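Local coordinates for surface-associated protein CshB (Streptococcus gordonii, PDB 6YZG) that is a cell-wall-anchored streptococcal surface adhesin that probably binds host fibronectin, represented by a piece containing non-repetitive domain 2, at residues L2-S5 with S9-N12; T26-I29 with Y33-T36; D126-A129 with K134-A137. All blocks are in the same frame, centred on the assembly; numbering follows the deposited sequence.

Contact 1: L2-S5 with S9-N12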
loop_
_atom_site.group_PDB
_atom_site.type_symbol
_atom_site.label_atom_id
_atom_site.label_comp_id
_atom_site.label_asym_id
_atom_site.label_seq_id
_atom_site.Cartn_x
_atom_site.Cartn_y
_atom_site.Cartn_z
ATOM N N LEU A 2 -4.369 0.015 -23.977
ATOM C CA LEU A 2 -4.561 -1.253 -24.732
ATOM C C LEU A 2 -5.217 -2.300 -23.867
ATOM O O LEU A 2 -4.851 -2.517 -22.709
ATOM C CB LEU A 2 -3.225 -1.752 -25.246
ATOM C CG LEU A 2 -2.514 -0.853 -26.261
ATOM C CD1 LEU A 2 -1.195 -1.432 -26.651
ATOM C CD2 LEU A 2 -3.386 -0.554 -27.482
ATOM N N ASP A 3 -6.164 -3.020 -24.495
ATOM C CA ASP A 3 -6.859 -4.181 -23.912
ATOM C C ASP A 3 -6.096 -5.433 -24.269
ATOM O O ASP A 3 -6.274 -6.032 -25.335
ATOM C CB ASP A 3 -8.318 -4.261 -24.384
ATOM C CG ASP A 3 -9.062 -5.430 -23.775
ATOM O OD1 ASP A 3 -8.497 -6.184 -23.042
ATOM O OD2 ASP A 3 -10.298 -5.573 -24.130
ATOM N N PHE A 4 -5.178 -5.829 -23.400
ATOM C CA PHE A 4 -4.374 -7.014 -23.639
ATOM C C PHE A 4 -5.161 -8.292 -23.468
ATOM O O PHE A 4 -4.625 -9.392 -23.833
ATOM C CB PHE A 4 -3.167 -6.968 -22.715
ATOM C CG PHE A 4 -2.187 -5.860 -23.007
ATOM C CD1 PHE A 4 -1.593 -5.773 -24.285
ATOM C CD2 PHE A 4 -1.844 -4.903 -22.053
ATOM C CE1 PHE A 4 -0.659 -4.769 -24.568
ATOM C CE2 PHE A 4 -0.963 -3.887 -22.386
ATOM C CZ PHE A 4 -0.355 -3.847 -23.607
ATOM N N SER A 5 -6.392 -8.229 -22.992
ATOM C CA SER A 5 -7.213 -9.453 -22.774
ATOM C C SER A 5 -7.864 -9.889 -24.085
ATOM O O SER A 5 -8.464 -11.001 -24.073
ATOM C CB SER A 5 -8.275 -9.248 -21.702
ATOM O OG SER A 5 -9.391 -8.517 -22.230
ATOM N N SER A 9 -6.273 -10.192 -30.695
ATOM C CA SER A 9 -5.261 -9.143 -30.960
ATOM C C SER A 9 -3.847 -9.763 -30.958
ATOM O O SER A 9 -2.926 -9.106 -31.468
ATOM C CB SER A 9 -5.292 -8.048 -29.953
ATOM O OG SER A 9 -6.515 -7.325 -29.984
ATOM N N TRP A 10 -3.661 -10.950 -30.421
ATOM C CA TRP A 10 -2.373 -11.620 -30.284
ATOM C C TRP A 10 -2.121 -12.616 -31.399
ATOM O O TRP A 10 -3.072 -13.365 -31.765
ATOM C CB TRP A 10 -2.260 -12.329 -28.946
ATOM C CG TRP A 10 -2.295 -11.400 -27.766
ATOM C CD1 TRP A 10 -3.357 -11.119 -26.955
ATOM C CD2 TRP A 10 -1.174 -10.704 -27.221
ATOM N NE1 TRP A 10 -2.959 -10.253 -25.958
ATOM C CE2 TRP A 10 -1.639 -9.987 -26.078
ATOM C CE3 TRP A 10 0.151 -10.591 -27.589
ATOM C CZ2 TRP A 10 -0.776 -9.142 -25.347
ATOM C CZ3 TRP A 10 1.000 -9.774 -26.879
ATOM C CH2 TRP A 10 0.545 -9.063 -25.762
ATOM N N LYS A 11 -0.910 -12.650 -31.867
ATOM C CA LYS A 11 -0.433 -13.726 -32.794
ATOM C C LYS A 11 0.896 -14.253 -32.325
ATOM O O LYS A 11 1.706 -13.516 -31.725
ATOM C CB LYS A 11 -0.272 -13.258 -34.237
ATOM C CG LYS A 11 -1.530 -12.742 -34.843
ATOM C CD LYS A 11 -2.448 -13.913 -35.233
ATOM C CE LYS A 11 -3.653 -13.438 -36.029
ATOM N NZ LYS A 11 -4.491 -12.545 -35.174
ATOM N N ASN A 12 1.168 -15.529 -32.664
ATOM C CA ASN A 12 2.489 -16.119 -32.461
ATOM C C ASN A 12 2.847 -16.159 -30.972
ATOM O O ASN A 12 3.998 -15.873 -30.621
ATOM C CB ASN A 12 3.564 -15.406 -33.272
ATOM C CG ASN A 12 4.841 -16.200 -33.433
ATOM O OD1 ASN A 12 4.787 -17.424 -33.331
ATOM N ND2 ASN A 12 5.950 -15.518 -33.591
HETATM O O HOH W 1 -7.168 -5.286 -27.947
#
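The indole of Trp10 overlaps the Phe4 residue at two points, its nitrogen on the backbone and its six-membered ring on the side chain. Trp10 NE1 donates to Phe4 O at 2.8 Å, and the bond is almost straight, 173° at the hydrogen. The oxygen lies close to the indole plane, so it is met at the ring edge. Beside this bond, Trp10 CZ2 packs on Phe4 CD1 at 3.6 Å. The two rings approach obliquely. Trp10 chi1 of -64°, with CG beside the backbone N and anti to the carbonyl carbon, helps to bring the indole toward segment 2-5. Leu2 CB lies over one face of the Phe4 ring, near its rim.

In the loop that leads to strand 10-11, Asp3 and Ser5 form an Asx turn. Asp3 OD1 accepts from Ser5 N at 2.9 Å and from Ser5 OG at 2.6 Å. The hydroxyl comes to the syn side of the carboxylate, while the amide comes from above its plane. One water donates to both Asp3 O and Ser9 OG, a second link across the contact.

Phe25, on strand 24-30, meets both aromatic residues edge-to-face and extends the buried cluster. Met258 of the second subunit packs on Phe4, and Phe262 of that subunit packs on Leu2.

Contact 2: T26-I29 with Y33-T36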
loop_
_atom_site.group_PDB
_atom_site.type_symbol
_atom_site.label_atom_id
_atom_site.label_comp_id
_atom_site.label_asym_id
_atom_site.label_seq_id
_atom_site.Cartn_x
_atom_site.Cartn_y
_atom_site.Cartn_z
ATOM N N THR A 26 -1.743 -6.517 -32.079
ATOM C CA THR A 26 -2.142 -5.539 -33.074
ATOM C C THR A 26 -3.567 -5.047 -32.793
ATOM O O THR A 26 -4.447 -5.846 -32.501
ATOM C CB THR A 26 -2.130 -6.210 -34.463
ATOM O OG1 THR A 26 -0.904 -6.910 -34.716
ATOM C CG2 THR A 26 -2.371 -5.141 -35.503
ATOM N N LYS A 27 -3.776 -3.746 -32.812
ATOM C CA LYS A 27 -5.094 -3.169 -32.511
ATOM C C LYS A 27 -5.266 -1.907 -33.358
ATOM O O LYS A 27 -4.414 -1.005 -33.351
ATOM C CB LYS A 27 -5.245 -2.848 -31.023
ATOM C CG LYS A 27 -6.571 -2.168 -30.639
ATOM C CD LYS A 27 -7.765 -3.044 -30.773
ATOM C CE LYS A 27 -9.037 -2.282 -30.406
ATOM N NZ LYS A 27 -10.251 -3.128 -30.449
ATOM N N GLU A 28 -6.436 -1.802 -33.999
ATOM C CA GLU A 28 -6.868 -0.534 -34.573
ATOM C C GLU A 28 -7.540 0.268 -33.472
ATOM O O GLU A 28 -8.685 -0.001 -33.109
ATOM C CB GLU A 28 -7.800 -0.801 -35.768
ATOM C CG GLU A 28 -8.123 0.430 -36.601
ATOM C CD GLU A 28 -8.922 0.135 -37.865
ATOM O OE1 GLU A 28 -9.237 -1.075 -38.170
ATOM O OE2 GLU A 28 -9.287 1.156 -38.503
ATOM N N ILE A 29 -6.786 1.164 -32.872
ATOM C CA ILE A 29 -7.204 1.856 -31.622
ATOM C C ILE A 29 -8.195 2.978 -31.883
ATOM O O ILE A 29 -8.854 3.409 -30.918
ATOM C CB ILE A 29 -5.982 2.348 -30.836
ATOM C CG1 ILE A 29 -5.207 3.370 -31.655
ATOM C CG2 ILE A 29 -5.176 1.158 -30.376
ATOM C CD1 ILE A 29 -4.110 4.075 -30.867
ATOM N N TYR A 33 -6.203 3.995 -37.447
ATOM C CA TYR A 33 -4.939 4.126 -36.644
ATOM C C TYR A 33 -4.633 2.743 -36.046
ATOM O O TYR A 33 -5.368 2.314 -35.145
ATOM C CB TYR A 33 -5.088 5.231 -35.630
ATOM C CG TYR A 33 -3.790 5.745 -35.056
ATOM C CD1 TYR A 33 -3.029 4.981 -34.196
ATOM C CD2 TYR A 33 -3.323 6.989 -35.376
ATOM C CE1 TYR A 33 -1.816 5.435 -33.697
ATOM C CE2 TYR A 33 -2.109 7.455 -34.902
ATOM C CZ TYR A 33 -1.353 6.664 -34.054
ATOM O OH TYR A 33 -0.153 7.090 -33.556
ATOM N N VAL A 34 -3.582 2.102 -36.564
ATOM C CA VAL A 34 -3.232 0.713 -36.223
ATOM C C VAL A 34 -1.901 0.727 -35.470
ATOM O O VAL A 34 -0.903 1.256 -36.005
ATOM C CB VAL A 34 -3.132 -0.224 -37.438
ATOM C CG1 VAL A 34 -2.752 -1.625 -36.929
ATOM C CG2 VAL A 34 -4.451 -0.215 -38.211
ATOM N N VAL A 35 -1.906 0.106 -34.305
ATOM C CA VAL A 35 -0.647 -0.080 -33.554
ATOM C C VAL A 35 -0.295 -1.550 -33.542
ATOM O O VAL A 35 -1.147 -2.438 -33.374
ATOM C CB VAL A 35 -0.776 0.473 -32.131
ATOM C CG1 VAL A 35 -1.030 1.959 -32.108
ATOM C CG2 VAL A 35 -1.785 -0.237 -31.305
ATOM N N THR A 36 0.990 -1.799 -33.750
ATOM C CA THR A 36 1.493 -3.174 -33.736
ATOM C C THR A 36 2.652 -3.205 -32.769
ATOM O O THR A 36 3.637 -2.428 -32.970
ATOM C CB THR A 36 1.960 -3.646 -35.106
ATOM O OG1 THR A 36 0.879 -3.503 -36.066
ATOM C CG2 THR A 36 2.411 -5.078 -35.060
#
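Ile29 meets Tyr33 near the turn end of an antiparallel beta hairpin, strands 24-30 and 33-41. From Ile29 CB the chain divides. Ile29 CG2 packs on Val35 CG2 at 3.8 Å. CG1 takes the position between the backbone N and the carbonyl carbon, chi1 63°, which brings it close to Tyr33 O and Tyr33 CD1. The tip, Ile29 CD1, then reaches Tyr33 CD1 at 3.6 Å and also touches Val35 CG1. The Ile29 and Tyr33 side chains run side by side in the same direction. Val35 CG1 meets the edge of the tyrosine ring. The second subunit packs against this apolar side, with its Val264 on Ile29 and its Phe262 on Val35.

Lys27 and Val35 form the hydrogen-bonded pair: Lys27 N donates to Val35 O and Val35 N donates to Lys27 O. Thr26 with Thr36 and Glu28 with Val34 are non-hydrogen-bonded pairs. Their side chains share the other face, where Thr26 CG2 lies 3.8 Å from Val34 CG1. Glu28 CG touches Val34 CG2, and Glu28 OE2 accepts from Gly32 N in the turn. Ile29 N donates to Tyr33 O at 2.9 Å, with a bent angle of 131° at the hydrogen.

Contact 3: D126-A129 with K134-A137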
loop_
_atom_site.group_PDB
_atom_site.type_symbol
_atom_site.label_atom_id
_atom_site.label_comp_id
_atom_site.label_asym_id
_atom_site.label_seq_id
_atom_site.Cartn_x
_atom_site.Cartn_y
_atom_site.Cartn_z
ATOM N N ASP A 126 9.095 -3.726 -29.994
ATOM C CA ASP A 126 9.234 -2.856 -31.178
ATOM C C ASP A 126 7.810 -2.323 -31.384
ATOM O O ASP A 126 6.869 -3.076 -31.253
ATOM C CB ASP A 126 9.772 -3.625 -32.390
ATOM C CG ASP A 126 11.289 -3.820 -32.419
ATOM O OD1 ASP A 126 12.008 -2.888 -32.158
ATOM O OD2 ASP A 126 11.728 -4.926 -32.692
ATOM N N ILE A 127 7.694 -1.046 -31.644
ATOM C CA ILE A 127 6.364 -0.411 -31.820
ATOM C C ILE A 127 6.286 0.192 -33.210
ATOM O O ILE A 127 7.219 0.839 -33.596
ATOM C CB ILE A 127 6.172 0.724 -30.803
ATOM C CG1 ILE A 127 6.180 0.222 -29.367
ATOM C CG2 ILE A 127 4.917 1.524 -31.112
ATOM C CD1 ILE A 127 6.380 1.397 -28.458
ATOM N N GLU A 128 5.156 -0.008 -33.862
ATOM C CA GLU A 128 4.874 0.630 -35.162
ATOM C C GLU A 128 3.439 1.146 -35.120
ATOM O O GLU A 128 2.574 0.453 -34.663
ATOM C CB GLU A 128 5.018 -0.408 -36.259
ATOM C CG GLU A 128 4.431 -0.050 -37.606
ATOM C CD GLU A 128 4.439 -1.350 -38.391
ATOM O OE1 GLU A 128 5.534 -1.888 -38.546
ATOM O OE2 GLU A 128 3.366 -1.883 -38.671
ATOM N N ALA A 129 3.268 2.387 -35.514
ATOM C CA ALA A 129 1.926 2.965 -35.634
ATOM C C ALA A 129 1.737 3.385 -37.075
ATOM O O ALA A 129 2.654 3.963 -37.666
ATOM C CB ALA A 129 1.765 4.160 -34.745
ATOM N N LYS A 134 0.062 4.735 -43.534
ATOM C CA LYS A 134 1.370 5.465 -43.511
ATOM C C LYS A 134 1.925 5.399 -42.075
ATOM O O LYS A 134 1.190 5.742 -41.165
ATOM C CB LYS A 134 1.186 6.906 -43.961
ATOM C CG LYS A 134 0.747 6.998 -45.435
ATOM C CD LYS A 134 0.646 8.398 -45.943
ATOM C CE LYS A 134 0.177 8.461 -47.387
ATOM N NZ LYS A 134 0.017 9.873 -47.819
ATOM N N ARG A 135 3.219 5.156 -41.970
ATOM C CA ARG A 135 3.865 5.128 -40.646
ATOM C C ARG A 135 3.808 6.522 -40.029
ATOM O O ARG A 135 4.030 7.502 -40.700
ATOM C CB ARG A 135 5.273 4.538 -40.735
ATOM C CG ARG A 135 5.932 4.378 -39.370
ATOM C CD ARG A 135 6.923 3.239 -39.313
ATOM N NE ARG A 135 7.504 3.277 -37.986
ATOM C CZ ARG A 135 8.254 2.356 -37.432
ATOM N NH1 ARG A 135 8.596 1.282 -38.124
ATOM N NH2 ARG A 135 8.703 2.554 -36.206
ATOM N N VAL A 136 3.538 6.566 -38.741
ATOM C CA VAL A 136 3.490 7.843 -37.993
ATOM C C VAL A 136 4.237 7.660 -36.659
ATOM O O VAL A 136 4.345 6.581 -36.172
ATOM C CB VAL A 136 2.044 8.331 -37.756
ATOM C CG1 VAL A 136 1.336 8.782 -39.034
ATOM C CG2 VAL A 136 1.196 7.324 -36.995
ATOM N N ALA A 137 4.704 8.772 -36.137
ATOM C CA ALA A 137 5.354 8.767 -34.802
ATOM C C ALA A 137 4.243 8.610 -33.781
ATOM O O ALA A 137 3.397 9.481 -33.653
ATOM C CB ALA A 137 6.122 10.039 -34.570
HETATM O O HOH W 2 7.624 4.234 -34.064
HETATM O O HOH W 3 9.395 -0.521 -34.978
HETATM O O HOH W 4 5.540 4.103 -35.927
#
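Arg135 chi1 of -175° turns CG to the side opposite the backbone N, and the chain stays extended as far as NE. This carries the guanidinium back along strand 119-131, past Ala129 to the level of Ile127 and Glu128. Val136 chi1 of -69° sets CG1 anti to the carbonyl carbon and leaves CG2 between the backbone N and the carbonyl carbon. There Val136 CG2 packs on Ala129 CB at 3.9 Å.

Water joins much of the arginine to the strand. Arg135 NH2 donates to one water at 2.9 Å, and this water may give a weak bond to Ile127 O. A second water donates firmly to Ile127 O, at 2.9 Å, but takes only a weak bond from Arg135 NH2. A third accepts from Ala129 N at 2.9 Å and weakly from Arg135 NE, and it can donate to Val136 O. It therefore stands between the two backbones. Glu128 lies against one face of the guanidinium through its CB and CG. Glu128 OE1 stays 4.4 Å from Arg135 NH1 and well out of the guanidinium plane, so the attraction is probably one of charge alone.

The direct backbone bond runs from Val136 N to Ala129 O at 3.0 Å, 165° at the hydrogen. Arg135 CA makes a CH...O contact with the same oxygen. Ser244 of the second subunit packs on Arg135. Tyr33, on the neighbouring strand 33-41, reaches across to touch both Ala129 and Val136. The two segments belong to an antiparallel beta hairpin, strands 119-131 and 134-144, splayed here and bridged by water.

Overall arrangement
From the N terminus, contact 1 closes a short loop before strand 10-11. Contact 2 then closes the hairpin of strands 24-30 and 33-41. Contact 3 closes a later hairpin, strands 119-131 and 134-144. The three follow in series; none nests or crosses. All three reach the same antiparallel sheet, contact 1 through strand 10-11. Ser9 O and Thr26 N probably bond at 2.9 Å, joining contacts 1 and 2. Thr36 N and Glu128 O, also 2.9 Å apart, probably join contacts 2 and 3. Contact 2 is thus the middle piece, while contacts 1 and 3 lie about 17 Å apart between centres. Each contact also touches the second subunit, and at Asp126 the sheet continues into it.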